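Local coordinates for gram-negative insecticidal protein (Chromobacterium piscinae, PDB 6FBM) that is toxic to insects and, as a member of the membrane attack complex/perforin (MACPF) family, probably acts by forming pores in membranes, at residues D148-D152 and K165-P169; K402-R408 and D420-T426; D466-W470 and F483-Y489. All coordinates share one frame. Numbering follows the deposited sequence.

Contact 1: residues D148-D152 and K165-P169; sequences DFRDD and KRYGP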
loop_
_atom_site.group_PDB
_atom_site.type_symbol
_atom_site.label_atom_id
_atom_site.label_comp_id
_atom_site.label_asym_id
_atom_site.label_seq_id
_atom_site.Cartn_x
_atom_site.Cartn_y
_atom_site.Cartn_z
ATOM N N ASP A 148 -5.031 -41.750 -4.404
ATOM C CA ASP A 148 -6.397 -42.207 -4.084
ATOM C C ASP A 148 -7.351 -42.166 -5.293
ATOM O O ASP A 148 -8.238 -43.019 -5.409
ATOM C CB ASP A 148 -7.024 -41.598 -2.801
ATOM C CG ASP A 148 -6.645 -40.129 -2.548
ATOM O OD1 ASP A 148 -6.484 -39.350 -3.514
ATOM O OD2 ASP A 148 -6.507 -39.769 -1.358
ATOM N N PHE A 149 -7.139 -41.221 -6.212
ATOM C CA PHE A 149 -7.911 -41.198 -7.438
ATOM C C PHE A 149 -7.591 -42.432 -8.279
ATOM O O PHE A 149 -8.513 -43.109 -8.726
ATOM C CB PHE A 149 -7.704 -39.897 -8.220
ATOM C CG PHE A 149 -8.405 -39.868 -9.559
ATOM C CD1 PHE A 149 -9.760 -40.126 -9.648
ATOM C CD2 PHE A 149 -7.707 -39.568 -10.716
ATOM C CE1 PHE A 149 -10.405 -40.099 -10.868
ATOM C CE2 PHE A 149 -8.346 -39.527 -11.941
ATOM C CZ PHE A 149 -9.691 -39.792 -12.017
ATOM N N ARG A 150 -6.305 -42.742 -8.468
ATOM C CA ARG A 150 -5.920 -43.974 -9.170
ATOM C C ARG A 150 -6.587 -45.214 -8.563
ATOM O O ARG A 150 -7.098 -46.063 -9.304
ATOM C CB ARG A 150 -4.392 -44.181 -9.204
ATOM C CG ARG A 150 -3.948 -45.492 -9.872
ATOM C CD ARG A 150 -2.462 -45.801 -9.770
ATOM N NE ARG A 150 -1.671 -44.769 -10.432
ATOM C CZ ARG A 150 -1.576 -44.591 -11.762
ATOM N NH1 ARG A 150 -2.225 -45.397 -12.639
ATOM N NH2 ARG A 150 -0.827 -43.577 -12.220
ATOM N N ASP A 151 -6.575 -45.318 -7.228
ATOM C CA ASP A 151 -7.132 -46.491 -6.555
ATOM C C ASP A 151 -8.634 -46.575 -6.826
ATOM O O ASP A 151 -9.099 -47.606 -7.326
ATOM C CB ASP A 151 -6.792 -46.520 -5.055
ATOM C CG ASP A 151 -5.279 -46.827 -4.796
ATOM O OD1 ASP A 151 -4.540 -47.237 -5.725
ATOM O OD2 ASP A 151 -4.785 -46.655 -3.653
ATOM N N ASP A 152 -9.355 -45.478 -6.579
ATOM C CA ASP A 152 -10.808 -45.447 -6.792
ATOM C C ASP A 152 -11.184 -45.676 -8.242
ATOM O O ASP A 152 -12.056 -46.501 -8.534
ATOM C CB ASP A 152 -11.427 -44.122 -6.306
ATOM C CG ASP A 152 -11.424 -43.994 -4.801
ATOM O OD1 ASP A 152 -11.299 -45.030 -4.138
ATOM O OD2 ASP A 152 -11.545 -42.869 -4.273
ATOM N N LYS A 165 -19.339 -38.798 -8.176
ATOM C CA LYS A 165 -19.568 -37.835 -7.083
ATOM C C LYS A 165 -18.241 -37.321 -6.503
ATOM O O LYS A 165 -18.054 -36.108 -6.354
ATOM C CB LYS A 165 -20.469 -38.438 -5.991
ATOM C CG LYS A 165 -20.717 -37.542 -4.776
ATOM C CD LYS A 165 -19.923 -37.962 -3.551
ATOM C CE LYS A 165 -20.580 -37.412 -2.275
ATOM N NZ LYS A 165 -21.880 -38.033 -1.894
ATOM N N ARG A 166 -17.323 -38.236 -6.201
ATOM C CA ARG A 166 -16.028 -37.882 -5.601
ATOM C C ARG A 166 -15.151 -37.004 -6.501
ATOM O O ARG A 166 -14.560 -36.036 -6.033
ATOM C CB ARG A 166 -15.226 -39.123 -5.243
ATOM C CG ARG A 166 -15.687 -39.900 -4.028
ATOM C CD ARG A 166 -14.899 -41.198 -3.903
ATOM N NE ARG A 166 -13.974 -41.235 -2.748
ATOM C CZ ARG A 166 -13.993 -42.107 -1.739
ATOM N NH1 ARG A 166 -14.817 -43.135 -1.739
ATOM N NH2 ARG A 166 -13.099 -41.995 -0.767
ATOM N N TYR A 167 -15.060 -37.356 -7.777
ATOM C CA TYR A 167 -14.070 -36.771 -8.669
ATOM C C TYR A 167 -14.615 -35.926 -9.815
ATOM O O TYR A 167 -13.861 -35.149 -10.409
ATOM C CB TYR A 167 -13.187 -37.892 -9.227
ATOM C CG TYR A 167 -12.456 -38.611 -8.125
ATOM C CD1 TYR A 167 -11.370 -38.013 -7.486
ATOM C CD2 TYR A 167 -12.873 -39.858 -7.692
ATOM C CE1 TYR A 167 -10.711 -38.660 -6.456
ATOM C CE2 TYR A 167 -12.228 -40.499 -6.659
ATOM C CZ TYR A 167 -11.154 -39.893 -6.036
ATOM O OH TYR A 167 -10.501 -40.538 -5.021
ATOM N N GLY A 168 -15.902 -36.064 -10.111
ATOM C CA GLY A 168 -16.478 -35.547 -11.349
ATOM C C GLY A 168 -16.290 -36.530 -12.491
ATOM O O GLY A 168 -15.264 -37.207 -12.563
ATOM N N PRO A 169 -17.274 -36.631 -13.386
ATOM C CA PRO A 169 -17.109 -37.527 -14.529
ATOM C C PRO A 169 -16.156 -36.982 -15.603
ATOM O O PRO A 169 -15.633 -37.770 -16.406
ATOM C CB PRO A 169 -18.521 -37.638 -15.092
ATOM C CG PRO A 169 -19.156 -36.322 -14.740
ATOM C CD PRO A 169 -18.550 -35.885 -13.435
#

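Contact 2: residues K402-R408 and D420-T426; sequences KDYACWR and DVMMLAT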
loop_
_atom_site.group_PDB
_atom_site.type_symbol
_atom_site.label_atom_id
_atom_site.label_comp_id
_atom_site.label_asym_id
_atom_site.label_seq_id
_atom_site.Cartn_x
_atom_site.Cartn_y
_atom_site.Cartn_z
ATOM N N LYS A 402 -79.690 2.567 -45.601
ATOM C CA LYS A 402 -78.715 2.200 -44.586
ATOM C C LYS A 402 -77.787 1.086 -45.128
ATOM O O LYS A 402 -78.098 0.376 -46.109
ATOM C CB LYS A 402 -79.388 1.838 -43.262
ATOM C CG LYS A 402 -80.349 2.904 -42.750
ATOM C CD LYS A 402 -80.849 2.748 -41.334
ATOM C CE LYS A 402 -81.713 1.511 -41.042
ATOM N NZ LYS A 402 -82.853 1.149 -41.930
ATOM N N ASP A 403 -76.608 1.005 -44.518
ATOM C CA ASP A 403 -75.517 0.151 -44.977
ATOM C C ASP A 403 -75.223 -1.017 -44.026
ATOM O O ASP A 403 -75.479 -0.946 -42.814
ATOM C CB ASP A 403 -74.266 1.004 -45.205
ATOM C CG ASP A 403 -74.431 1.994 -46.356
ATOM O OD1 ASP A 403 -74.927 1.602 -47.444
ATOM O OD2 ASP A 403 -74.072 3.171 -46.155
ATOM N N TYR A 404 -74.730 -2.093 -44.613
ATOM C CA TYR A 404 -74.545 -3.373 -43.951
ATOM C C TYR A 404 -73.248 -3.933 -44.470
ATOM O O TYR A 404 -73.076 -4.016 -45.678
ATOM C CB TYR A 404 -75.690 -4.330 -44.293
ATOM C CG TYR A 404 -77.027 -3.740 -43.951
ATOM C CD1 TYR A 404 -77.591 -3.908 -42.685
ATOM C CD2 TYR A 404 -77.718 -2.973 -44.880
ATOM C CE1 TYR A 404 -78.811 -3.329 -42.367
ATOM C CE2 TYR A 404 -78.932 -2.379 -44.569
ATOM C CZ TYR A 404 -79.479 -2.564 -43.327
ATOM O OH TYR A 404 -80.673 -1.980 -43.025
ATOM N N ALA A 405 -72.333 -4.309 -43.579
ATOM C CA ALA A 405 -71.009 -4.755 -44.005
ATOM C C ALA A 405 -70.401 -5.780 -43.086
ATOM O O ALA A 405 -70.697 -5.798 -41.898
ATOM C CB ALA A 405 -70.082 -3.557 -44.118
ATOM N N CYS A 406 -69.531 -6.607 -43.650
ATOM C CA CYS A 406 -68.759 -7.574 -42.892
ATOM C C CYS A 406 -67.314 -7.100 -42.927
ATOM O O CYS A 406 -66.763 -6.896 -44.013
ATOM C CB CYS A 406 -68.864 -8.931 -43.538
ATOM S SG CYS A 406 -67.940 -10.181 -42.663
ATOM N N TRP A 407 -66.709 -6.913 -41.750
ATOM C CA TRP A 407 -65.323 -6.458 -41.678
ATOM C C TRP A 407 -64.395 -7.522 -41.100
ATOM O O TRP A 407 -64.822 -8.335 -40.278
ATOM C CB TRP A 407 -65.208 -5.207 -40.848
ATOM C CG TRP A 407 -65.851 -4.011 -41.418
ATOM C CD1 TRP A 407 -67.170 -3.671 -41.323
ATOM C CD2 TRP A 407 -65.216 -2.951 -42.125
ATOM N NE1 TRP A 407 -67.400 -2.478 -41.941
ATOM C CE2 TRP A 407 -66.210 -2.015 -42.450
ATOM C CE3 TRP A 407 -63.895 -2.702 -42.525
ATOM C CZ2 TRP A 407 -65.929 -0.838 -43.156
ATOM C CZ3 TRP A 407 -63.619 -1.532 -43.229
ATOM C CH2 TRP A 407 -64.632 -0.626 -43.538
ATOM N N ARG A 408 -63.132 -7.494 -41.546
ATOM C CA ARG A 408 -62.069 -8.353 -41.025
ATOM C C ARG A 408 -61.034 -7.521 -40.382
ATOM O O ARG A 408 -60.625 -6.482 -40.942
ATOM C CB ARG A 408 -61.267 -8.998 -42.125
ATOM C CG ARG A 408 -61.756 -10.328 -42.541
ATOM C CD ARG A 408 -60.734 -11.419 -42.408
ATOM N NE ARG A 408 -60.856 -12.241 -43.600
ATOM C CZ ARG A 408 -61.867 -13.063 -43.895
ATOM N NH1 ARG A 408 -61.801 -13.715 -45.039
ATOM N NH2 ARG A 408 -62.902 -13.285 -43.077
ATOM N N ASP A 420 -64.838 -12.315 -37.621
ATOM C CA ASP A 420 -65.204 -11.061 -38.261
ATOM C C ASP A 420 -66.228 -10.310 -37.440
ATOM O O ASP A 420 -66.777 -10.829 -36.490
ATOM C CB ASP A 420 -65.706 -11.313 -39.680
ATOM C CG ASP A 420 -64.622 -11.837 -40.598
ATOM O OD1 ASP A 420 -63.432 -11.587 -40.348
ATOM O OD2 ASP A 420 -64.959 -12.508 -41.583
ATOM N N VAL A 421 -66.458 -9.078 -37.854
ATOM C CA VAL A 421 -67.367 -8.158 -37.205
ATOM C C VAL A 421 -68.297 -7.583 -38.251
ATOM O O VAL A 421 -67.841 -7.034 -39.261
ATOM C CB VAL A 421 -66.579 -7.002 -36.581
ATOM C CG1 VAL A 421 -67.517 -5.960 -36.016
ATOM C CG2 VAL A 421 -65.623 -7.537 -35.517
ATOM N N MET A 422 -69.591 -7.717 -38.023
ATOM C CA MET A 422 -70.589 -7.125 -38.893
ATOM C C MET A 422 -70.899 -5.747 -38.374
ATOM O O MET A 422 -70.957 -5.538 -37.174
ATOM C CB MET A 422 -71.877 -7.936 -38.887
ATOM C CG MET A 422 -71.724 -9.351 -39.375
ATOM S SD MET A 422 -71.119 -9.507 -41.042
ATOM C CE MET A 422 -72.372 -8.675 -41.984
ATOM N N MET A 423 -71.120 -4.833 -39.310
ATOM C CA MET A 423 -71.599 -3.491 -39.041
ATOM C C MET A 423 -72.903 -3.359 -39.814
ATOM O O MET A 423 -72.894 -3.368 -41.046
ATOM C CB MET A 423 -70.573 -2.446 -39.501
ATOM C CG MET A 423 -69.241 -2.505 -38.754
ATOM S SD MET A 423 -69.340 -2.161 -36.987
ATOM C CE MET A 423 -69.598 -0.388 -36.963
ATOM N N LEU A 424 -74.006 -3.242 -39.084
ATOM C CA LEU A 424 -75.344 -3.416 -39.630
ATOM C C LEU A 424 -76.208 -2.179 -39.358
ATOM O O LEU A 424 -76.291 -1.704 -38.220
ATOM C CB LEU A 424 -76.003 -4.649 -39.026
ATOM C CG LEU A 424 -75.253 -5.980 -39.186
ATOM C CD1 LEU A 424 -75.875 -7.066 -38.317
ATOM C CD2 LEU A 424 -75.201 -6.465 -40.615
ATOM N N ALA A 425 -76.800 -1.644 -40.432
ATOM C CA ALA A 425 -77.778 -0.571 -40.391
ATOM C C ALA A 425 -77.099 0.739 -40.041
ATOM O O ALA A 425 -77.556 1.480 -39.163
ATOM C CB ALA A 425 -78.915 -0.894 -39.430
ATOM N N THR A 426 -76.006 1.011 -40.752
ATOM C CA THR A 426 -75.147 2.158 -40.461
ATOM C C THR A 426 -75.362 3.272 -41.467
ATOM O O THR A 426 -75.893 3.031 -42.558
ATOM C CB THR A 426 -73.648 1.754 -40.430
ATOM O OG1 THR A 426 -73.253 1.122 -41.664
ATOM C CG2 THR A 426 -73.397 0.794 -39.275
#

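Contact 3: residues D466-W470 and F483-Y489; sequences DVSLW and FAGVPNY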
loop_
_atom_site.group_PDB
_atom_site.type_symbol
_atom_site.label_atom_id
_atom_site.label_comp_id
_atom_site.label_asym_id
_atom_site.label_seq_id
_atom_site.Cartn_x
_atom_site.Cartn_y
_atom_site.Cartn_z
ATOM N N ASP A 466 -71.425 -10.730 -52.503
ATOM C CA ASP A 466 -72.103 -11.719 -51.687
ATOM C C ASP A 466 -71.263 -12.046 -50.454
ATOM O O ASP A 466 -70.044 -11.860 -50.444
ATOM C CB ASP A 466 -72.316 -12.994 -52.511
ATOM C CG ASP A 466 -73.185 -12.780 -53.746
ATOM O OD1 ASP A 466 -73.954 -11.773 -53.817
ATOM O OD2 ASP A 466 -73.104 -13.675 -54.618
ATOM N N VAL A 467 -71.939 -12.519 -49.403
ATOM C CA VAL A 467 -71.256 -12.996 -48.196
ATOM C C VAL A 467 -72.065 -14.047 -47.484
ATOM O O VAL A 467 -73.288 -13.998 -47.489
ATOM C CB VAL A 467 -70.941 -11.835 -47.222
ATOM C CG1 VAL A 467 -72.200 -11.308 -46.536
ATOM C CG2 VAL A 467 -69.882 -12.243 -46.209
ATOM N N SER A 468 -71.350 -14.992 -46.884
ATOM C CA SER A 468 -71.911 -15.979 -45.973
ATOM C C SER A 468 -71.014 -16.058 -44.730
ATOM O O SER A 468 -69.792 -16.115 -44.851
ATOM C CB SER A 468 -71.985 -17.356 -46.640
ATOM O OG SER A 468 -72.645 -17.293 -47.893
ATOM N N LEU A 469 -71.632 -16.082 -43.554
ATOM C CA LEU A 469 -70.921 -16.163 -42.288
ATOM C C LEU A 469 -70.901 -17.610 -41.809
ATOM O O LEU A 469 -71.942 -18.222 -41.606
ATOM C CB LEU A 469 -71.587 -15.264 -41.246
ATOM C CG LEU A 469 -71.886 -13.845 -41.691
ATOM C CD1 LEU A 469 -72.461 -13.083 -40.514
ATOM C CD2 LEU A 469 -70.659 -13.130 -42.250
ATOM N N TRP A 470 -69.698 -18.128 -41.617
ATOM C CA TRP A 470 -69.457 -19.513 -41.267
ATOM C C TRP A 470 -68.649 -19.593 -39.977
ATOM O O TRP A 470 -67.851 -18.702 -39.682
ATOM C CB TRP A 470 -68.671 -20.185 -42.402
ATOM C CG TRP A 470 -69.467 -20.398 -43.657
ATOM C CD1 TRP A 470 -69.527 -19.572 -44.755
ATOM C CD2 TRP A 470 -70.325 -21.504 -43.950
ATOM N NE1 TRP A 470 -70.365 -20.103 -45.702
ATOM C CE2 TRP A 470 -70.868 -21.288 -45.231
ATOM C CE3 TRP A 470 -70.694 -22.655 -43.248
ATOM C CZ2 TRP A 470 -71.771 -22.187 -45.825
ATOM C CZ3 TRP A 470 -71.575 -23.570 -43.852
ATOM C CH2 TRP A 470 -72.102 -23.322 -45.129
ATOM N N PHE A 483 -67.483 -16.027 -36.242
ATOM C CA PHE A 483 -67.719 -16.294 -37.648
ATOM C C PHE A 483 -66.660 -15.706 -38.557
ATOM O O PHE A 483 -65.848 -14.901 -38.128
ATOM C CB PHE A 483 -69.115 -15.828 -38.063
ATOM C CG PHE A 483 -69.412 -14.419 -37.719
ATOM C CD1 PHE A 483 -69.950 -14.108 -36.486
ATOM C CD2 PHE A 483 -69.192 -13.402 -38.635
ATOM C CE1 PHE A 483 -70.246 -12.794 -36.157
ATOM C CE2 PHE A 483 -69.505 -12.093 -38.324
ATOM C CZ PHE A 483 -70.027 -11.788 -37.092
ATOM N N ALA A 484 -66.673 -16.149 -39.807
ATOM C CA ALA A 484 -65.812 -15.623 -40.842
ATOM C C ALA A 484 -66.646 -15.503 -42.100
ATOM O O ALA A 484 -67.369 -16.435 -42.434
ATOM C CB ALA A 484 -64.663 -16.577 -41.081
ATOM N N GLY A 485 -66.568 -14.373 -42.783
ATOM C CA GLY A 485 -67.202 -14.191 -44.075
ATOM C C GLY A 485 -66.481 -14.887 -45.231
ATOM O O GLY A 485 -65.258 -14.801 -45.379
ATOM N N VAL A 486 -67.256 -15.573 -46.053
ATOM C CA VAL A 486 -66.816 -16.088 -47.346
ATOM C C VAL A 486 -67.551 -15.262 -48.393
ATOM O O VAL A 486 -68.765 -15.104 -48.289
ATOM C CB VAL A 486 -67.189 -17.582 -47.489
ATOM C CG1 VAL A 486 -66.680 -18.148 -48.781
ATOM C CG2 VAL A 486 -66.606 -18.399 -46.335
ATOM N N PRO A 487 -66.850 -14.741 -49.421
ATOM C CA PRO A 487 -67.509 -13.793 -50.372
ATOM C C PRO A 487 -68.405 -14.449 -51.465
ATOM O O PRO A 487 -68.469 -13.971 -52.594
ATOM C CB PRO A 487 -66.318 -13.058 -50.991
ATOM C CG PRO A 487 -65.242 -14.071 -50.994
ATOM C CD PRO A 487 -65.423 -14.939 -49.761
ATOM N N ASN A 488 -69.132 -15.501 -51.107
ATOM C CA ASN A 488 -69.959 -16.272 -52.028
ATOM C C ASN A 488 -70.921 -17.164 -51.231
ATOM O O ASN A 488 -70.811 -17.269 -49.999
ATOM C CB ASN A 488 -69.080 -17.128 -52.941
ATOM C CG ASN A 488 -68.254 -18.158 -52.168
ATOM O OD1 ASN A 488 -68.794 -18.954 -51.379
ATOM N ND2 ASN A 488 -66.929 -18.132 -52.373
ATOM N N TYR A 489 -71.820 -17.837 -51.945
ATOM C CA TYR A 489 -72.858 -18.662 -51.334
ATOM C C TYR A 489 -72.549 -20.149 -51.391
ATOM O O TYR A 489 -73.471 -20.957 -51.314
ATOM C CB TYR A 489 -74.214 -18.396 -51.993
ATOM C CG TYR A 489 -74.685 -16.963 -51.963
ATOM C CD1 TYR A 489 -74.727 -16.257 -50.778
ATOM C CD2 TYR A 489 -75.125 -16.313 -53.123
ATOM C CE1 TYR A 489 -75.168 -14.923 -50.739
ATOM C CE2 TYR A 489 -75.561 -14.988 -53.096
ATOM C CZ TYR A 489 -75.583 -14.303 -51.889
ATOM O OH TYR A 489 -76.021 -13.002 -51.838
HETATM O O HOH W 1 -70.024 -19.502 -48.522
#

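Contact 1: residues D148-D152 and K165-P169
This is a helix-helix contact within the MACPF domain. It pairs two short helices that follow each other in the chain, 147-154 and 160-167. Tyr167 has the most surface covered. It is the last residue of the second helix, and its CA-to-CB bond points at the first. There its ring meets two residues that lie nearly one turn apart, Phe149 and Asp152.

Phe149 and Tyr167 form an edge-to-face aromatic pair. The edge of Phe149 approaches the face of Tyr167, with ring centroids 4.7 Å apart and planes at 51°. The closest atoms are Phe149 CD1 and Tyr167 CD1, at 3.4 Å. Phe149 is buried; Leu40, Ile283 and Leu286 also pack against it, so the Phe149 side of the pair belongs to an apolar cluster.

The far end of the tyrosine is polar. Tyr167 OH donates a hydrogen bond to Asp152 OD2 at 2.7 Å. The same carboxylate oxygen is 3.3 Å from Arg166 NE. It lies over the face of the guanidinium, so this salt bridge rests on charge alone. Arg166 has a stronger partner in its own helix, Glu162. The aromatic part of the contact is thus closed in, while the charged part faces the surface.

Gly168 ends the second helix with a positive phi of 84°. A CB here would be jammed against the carbonyl oxygen of Tyr167. At the tip of the tyrosine, Tyr167 OH is also 3.4 Å from Asp148 O, the carbonyl that accepts the helical hydrogen bond from Asp152 N at 2.9 Å.

Contact 2: residues K402-R408 and D420-T426
Strands 403-408 and 421-424 run antiparallel, with axes 4.6 Å apart at closest, and their side chains fit together on both faces of the sheet. They belong to the C-terminal region, probably the beta-tripod part of the protein. Regular backbone bonds join Ala405 to Met423 and Trp407 to Val421, for example Trp407 N to Val421 O at 2.7 Å.

One face carries Asp403, Ala405, Trp407, Val421, Met423 and Thr426. Ala405 is the hollow here. The Trp407 indole leans over it, with Trp407 NE1 3.6 Å from Ala405 CB. Across the strands the indole meets Met423, Trp407 CD1 to Met423 CG being 3.5 Å.

The other face carries Tyr404, Cys406, Met422 and Leu424. The end of Met422 leans over the partner strand, with Met422 SD 3.4 Å from Cys406 CB. Met422 CE fills the space between Cys406 and Leu424, 3.8 Å from Leu424 CD2. The Tyr404 ring lies along Leu424 and Ala425, with Tyr404 CE1 3.8 Å from Ala425 CB.

At Ala425 the second strand bulges. Thr426 N gives Asp403 O a good hydrogen bond at 2.9 Å, and Ala425 N gives the same oxygen a weak one at 2.8 Å. With the positive phi of Ala425, this is a G1 beta bulge. At the other end a salt bridge joins Arg408 NH2 to Asp420 OD2 at 2.7 Å.

Strands 388-391 and 393-394 flank strand 403-410 on its other edge, and Trp389 touches both Trp407 and Val421. Val343 of strand 342-346 covers Met422 and Leu424, and Asp420 bonds onward to Phe483 and Gly485.

Contact 3: residues D466-W470 and F483-Y489
Strands 468-470 and 484-486 are antiparallel and strongly twisted, with an angle of 138° between their directions. Two hydrogen-bonded pairs hold them. Ser468 and Val486 exchange two bonds of 2.9 Å, from Ser468 N to Val486 O and from Val486 N to Ser468 O. Trp470 N bonds to Ala484 O at 3.0 Å, and Ala484 N to Trp470 O at 2.8 Å. Beyond Val486 the ladder stops: Asn488 N is 3.8 Å from Asp466 O and instead bonds weakly to Val486 O. The chain then turns, and Ser468 OG takes over by donating to Asn488 O at 2.8 Å.

Trp470 and Val486 pack on one face, Trp470 CD1 to Val486 CG2 being 3.5 Å. A water joins Trp470 NE1, at 2.9 Å, to Asn488 O, at 2.8 Å. On the other face Leu469 CD1 makes a CH-pi contact with the Phe483 ring, 4.2 Å from its centroid. Gly485 lies between Leu469 and Val467; an ideal CB on it would come within 3.2 Å of Val467 CG2. At the turn, Asp466 CB sits over the Tyr489 ring, 3.9 Å from its centroid. Tyr489 OH bonds to Asp458.

The two strands form a beta hairpin. With strand 450-457 on the far edge of 468-473 they make a three-stranded antiparallel meander, consistent with one lobe of a beta-tripod domain.

In the fold
From the N terminus, contact 1 comes first and closes a loop in the MACPF region, with 12 residues between its segments, seven of them helical. Contact 2 follows more than 200 residues later, with 11 residues between its segments. Contact 3 then closes a hairpin, with 12 between. The three loops are in series; none nests in or crosses another. Contact 1 lies on the opposite side of the chain's centre from the others, about 56 Å from either by nearest atoms. Contacts 2 and 3 touch. Asp420 N probably bonds to Phe483 O at 2.8 Å, joining two small antiparallel sheets of what is probably the beta-tripod part.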